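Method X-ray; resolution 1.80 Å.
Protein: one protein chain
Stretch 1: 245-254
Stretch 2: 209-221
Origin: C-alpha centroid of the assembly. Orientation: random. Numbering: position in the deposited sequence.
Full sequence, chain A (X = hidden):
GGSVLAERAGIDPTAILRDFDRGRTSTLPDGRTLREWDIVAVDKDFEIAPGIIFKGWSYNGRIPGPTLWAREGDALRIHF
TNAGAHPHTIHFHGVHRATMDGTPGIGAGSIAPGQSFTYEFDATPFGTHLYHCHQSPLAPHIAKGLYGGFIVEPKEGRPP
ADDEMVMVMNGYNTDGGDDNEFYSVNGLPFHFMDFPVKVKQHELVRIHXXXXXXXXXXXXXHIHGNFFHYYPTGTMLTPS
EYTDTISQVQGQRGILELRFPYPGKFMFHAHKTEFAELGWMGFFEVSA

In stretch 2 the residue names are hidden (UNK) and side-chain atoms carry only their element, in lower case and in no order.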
# COMPACT_ATOMS: atom_id res chain seq x y z
N THR A 245 5.89 9.36 -6.35
CA THR A 245 4.86 9.15 -5.32
C THR A 245 5.08 7.80 -4.65
O THR A 245 5.22 6.79 -5.34
CB THR A 245 3.44 9.17 -5.93
OG1 THR A 245 3.23 10.40 -6.63
CG2 THR A 245 2.37 9.03 -4.84
N ILE A 246 5.11 7.78 -3.32
CA ILE A 246 5.19 6.51 -2.59
C ILE A 246 4.21 6.47 -1.44
O ILE A 246 3.82 7.51 -0.91
CB ILE A 246 6.63 6.19 -2.08
CG1 ILE A 246 7.21 7.33 -1.24
CG2 ILE A 246 7.55 5.81 -3.21
CD1 ILE A 246 7.15 7.02 0.23
N SER A 247 3.84 5.26 -1.02
CA SER A 247 2.91 5.09 0.09
C SER A 247 3.55 4.31 1.24
O SER A 247 4.46 3.49 1.01
CB SER A 247 1.63 4.39 -0.37
OG SER A 247 1.91 3.07 -0.80
N GLN A 248 3.07 4.57 2.45
CA GLN A 248 3.53 3.90 3.66
C GLN A 248 2.36 3.73 4.62
O GLN A 248 1.66 4.70 4.91
CB GLN A 248 4.61 4.74 4.34
CG GLN A 248 5.89 4.94 3.52
CD GLN A 248 6.91 5.83 4.24
OE1 GLN A 248 6.56 6.53 5.18
NE2 GLN A 248 8.16 5.79 3.79
N VAL A 249 2.16 2.53 5.15
CA VAL A 249 1.24 2.38 6.28
C VAL A 249 2.02 2.76 7.54
O VAL A 249 3.23 2.99 7.48
CB VAL A 249 0.71 0.94 6.40
CG1 VAL A 249 -0.01 0.52 5.11
CG2 VAL A 249 1.86 -0.06 6.76
N GLN A 250 1.36 2.81 8.68
CA GLN A 250 2.05 3.16 9.92
C GLN A 250 3.11 2.10 10.23
O GLN A 250 2.84 0.90 10.14
CB GLN A 250 1.07 3.27 11.09
CG GLN A 250 1.70 3.89 12.32
CD GLN A 250 0.87 3.71 13.57
OE1 GLN A 250 0.51 2.59 13.94
NE2 GLN A 250 0.56 4.81 14.24
N GLY A 251 4.32 2.56 10.56
CA GLY A 251 5.42 1.63 10.83
C GLY A 251 6.33 1.45 9.64
O GLY A 251 7.48 1.03 9.81
N GLN A 252 5.85 1.75 8.43
CA GLN A 252 6.71 1.72 7.24
C GLN A 252 7.51 3.01 7.11
O GLN A 252 7.10 4.06 7.58
CB GLN A 252 5.94 1.42 5.94
CG GLN A 252 5.40 -0.02 5.85
CD GLN A 252 4.74 -0.34 4.51
OE1 GLN A 252 5.03 -1.38 3.89
NE2 GLN A 252 3.88 0.54 4.05
N ARG A 253 8.66 2.89 6.47
CA ARG A 253 9.62 3.98 6.36
C ARG A 253 10.63 3.59 5.30
O ARG A 253 10.68 2.43 4.89
CB ARG A 253 10.28 4.31 7.71
CG ARG A 253 11.27 3.27 8.25
CD ARG A 253 10.55 2.09 8.87
NE ARG A 253 11.48 1.15 9.52
CZ ARG A 253 11.13 -0.00 10.07
NH1 ARG A 253 9.86 -0.40 10.08
NH2 ARG A 253 12.07 -0.77 10.62
N GLY A 254 11.41 4.56 4.83
CA GLY A 254 12.39 4.28 3.78
C GLY A 254 13.25 5.47 3.47
O GLY A 254 13.11 6.53 4.09
N UNK A 209 12.29 8.98 5.32
CA UNK A 209 10.85 9.27 5.46
C UNK A 209 10.17 8.20 6.28
O UNK A 209 10.22 7.03 5.92
c UNK A 209 8.45 11.06 4.43
c UNK A 209 8.68 9.61 4.09
c UNK A 209 8.11 9.29 2.71
c UNK A 209 10.19 9.32 4.08
N UNK A 210 9.54 8.62 7.38
CA UNK A 210 8.95 7.70 8.34
C UNK A 210 7.50 8.03 8.57
O UNK A 210 7.18 9.18 8.88
c UNK A 210 9.69 7.78 9.70
c UNK A 210 11.16 7.47 9.50
c UNK A 210 12.06 8.07 10.56
c UNK A 210 9.04 6.86 10.73
N UNK A 211 6.64 7.02 8.48
CA UNK A 211 5.23 7.23 8.74
C UNK A 211 4.81 6.76 10.13
O UNK A 211 4.88 5.56 10.41
n UNK A 211 1.99 5.94 7.59
c UNK A 211 4.35 6.54 7.68
o UNK A 211 2.57 8.02 8.24
c UNK A 211 2.89 6.89 7.85
N UNK A 212 4.37 7.70 10.97
CA UNK A 212 3.79 7.33 12.28
C UNK A 212 2.28 7.63 12.39
O UNK A 212 1.70 7.50 13.46
c UNK A 212 4.54 7.96 13.46
c UNK A 212 4.37 9.49 13.46
c UNK A 212 6.01 7.59 13.41
N UNK A 213 1.67 8.04 11.28
CA UNK A 213 0.28 8.45 11.30
C UNK A 213 -0.65 7.40 11.92
O UNK A 213 -0.70 6.26 11.47
c UNK A 213 -0.18 8.84 9.89
c UNK A 213 -1.97 10.50 10.52
c UNK A 213 -1.65 9.23 9.72
c UNK A 213 -1.88 9.45 8.23
N UNK A 214 -1.36 7.80 12.96
CA UNK A 214 -2.33 6.93 13.61
C UNK A 214 -3.72 7.16 13.00
O UNK A 214 -3.97 8.20 12.36
c UNK A 214 -3.21 6.26 15.95
c UNK A 214 -2.32 7.20 15.12
c UNK A 214 -2.90 4.80 15.68
o UNK A 214 -1.93 4.30 16.29
o UNK A 214 -3.60 4.17 14.85
N UNK A 215 -4.59 6.16 13.16
CA UNK A 215 -6.02 6.22 12.77
C UNK A 215 -6.25 5.98 11.27
O UNK A 215 -6.98 5.06 10.89
c UNK A 215 -7.17 6.86 15.71
o UNK A 215 -6.09 8.28 18.91
c UNK A 215 -5.61 8.95 16.67
c UNK A 215 -6.55 7.71 14.79
c UNK A 215 -6.71 7.50 13.30
c UNK A 215 -6.24 8.10 17.55
c UNK A 215 -7.01 7.05 17.08
c UNK A 215 -5.78 8.76 15.29
N UNK A 216 -5.64 6.81 10.43
CA UNK A 216 -5.70 6.63 8.98
C UNK A 216 -4.77 5.48 8.56
O UNK A 216 -3.61 5.44 8.98
o UNK A 216 -7.42 8.99 8.02
c UNK A 216 -5.30 7.92 8.26
o UNK A 216 -5.88 10.03 9.21
c UNK A 216 -6.27 9.06 8.53
N UNK A 217 -5.26 4.55 7.72
CA UNK A 217 -4.46 3.35 7.43
C UNK A 217 -3.22 3.56 6.55
O UNK A 217 -2.30 2.74 6.60
c UNK A 217 -6.48 3.34 6.12
c UNK A 217 -5.46 2.42 6.73
c UNK A 217 -6.57 4.54 7.03
N UNK A 218 -3.19 4.62 5.74
CA UNK A 218 -2.06 4.80 4.83
C UNK A 218 -1.73 6.28 4.62
O UNK A 218 -2.61 7.14 4.64
c UNK A 218 -3.36 4.69 2.64
c UNK A 218 -0.94 3.93 2.69
c UNK A 218 -0.86 2.71 1.77
c UNK A 218 -2.26 4.04 3.48
N UNK A 219 -0.44 6.55 4.46
CA UNK A 219 0.03 7.89 4.16
C UNK A 219 0.77 7.83 2.83
O UNK A 219 1.10 6.75 2.35
n UNK A 219 1.17 10.44 6.62
o UNK A 219 0.52 10.67 4.47
c UNK A 219 0.93 8.43 5.28
c UNK A 219 0.86 9.95 5.42
N UNK A 220 0.98 8.98 2.20
CA UNK A 220 1.78 9.01 0.98
C UNK A 220 2.64 10.26 0.92
O UNK A 220 2.56 11.14 1.79
c UNK A 220 0.90 8.86 -0.27
o UNK A 220 0.02 9.95 -0.41
N UNK A 221 3.48 10.31 -0.11
CA UNK A 221 4.48 11.36 -0.29
C UNK A 221 4.67 11.57 -1.77
O UNK A 221 4.98 10.63 -2.50
c UNK A 221 9.03 13.78 -0.17
c UNK A 221 8.67 12.95 -1.22
c UNK A 221 8.36 13.69 1.05
c UNK A 221 6.93 11.94 0.15
c UNK A 221 5.82 10.93 0.33
c UNK A 221 7.63 12.02 -1.05
c UNK A 221 7.31 12.77 1.21
O HOH W 1 -1.42 1.87 9.22

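Position 209 carries four carbons forked at the second, one prong 3.5 Å from Ile246 CD1: Leu209. Its backbone pairs with Gly254 both ways, Leu209 N to Gly254 O at 2.9 Å and Gly254 N to Leu209 O at 3.0 Å, and Gln248 NE2 also reaches Leu209 O at 3.2 Å.

Position 210 has four carbons forked at the first, with one arm two carbons long; the nearest to stretch 1 lies 3.7 Å from Arg253 CB. This is Ile210, on the same face of the sheet as Arg253.

Position 211 bears two carbons, the second holding one oxygen and one nitrogen, and the nitrogen lies 3.0 Å from Gln248 O: Asn211. Its backbone closes on the turn: Asn211 N to Gln252 O and Gly251 N to Asn211 O, both 3.1 Å.

At 212, one carbon carries two more, pointing away: Val212. Its contribution is a carbonyl, with Gln250 NE2 to Val212 O at 3.0 Å.

Position 213, four carbons forked at the second and clear of stretch 1, is Leu213. Position 214 has three carbons ending in two oxygens, one 3.3 Å from Gln250 NE2: Glu214, whose OE1 takes a weak hydrogen bond there.

One carbon, then a ring of six carbons bearing one oxygen, clear of stretch 1, makes 215 Tyr215. Two carbons ending in two oxygens, also out of reach, make 216 Asp216. Three carbons closing onto the backbone N, the ring clear of stretch 1, make 217 Pro217; a water joins Pro217 O (2.9 Å) to Gln250 N (3.0 Å).

Position 218 has four carbons forked at the first, its long arm ending 3.7 Å from Ser247 CB and 4.1 Å from Val249 CG1: Ile218.

Position 219 has two carbons with one oxygen and one nitrogen, its end leading away from stretch 1: Asn219. Its ND2 donates to Asn211 OD1 at 3.2 Å, and its backbone N meets Gln248 O at 2.8 Å.

One carbon and one oxygen at 220, on the face that Ser247 shares, give Ser220. A carbon and a bare six-carbon ring at 221, CB 4.1 Å from Ile246 CD1, give Phe221, whose N lies 2.9 Å from Ile246 O.

The contact works as two antiparallel ladders interrupted by loops. Gly251, at phi 98°, suits the type II turn from Val249 to Gln252, where a CB would jam against the preceding carbonyl. Gln250 binds the loop, while Gln248 links the ladders, pairing with Asn219 through its backbone and with Leu209 through its amide.

Stretch 2, residues 209-221: LINVLEYDPINSF
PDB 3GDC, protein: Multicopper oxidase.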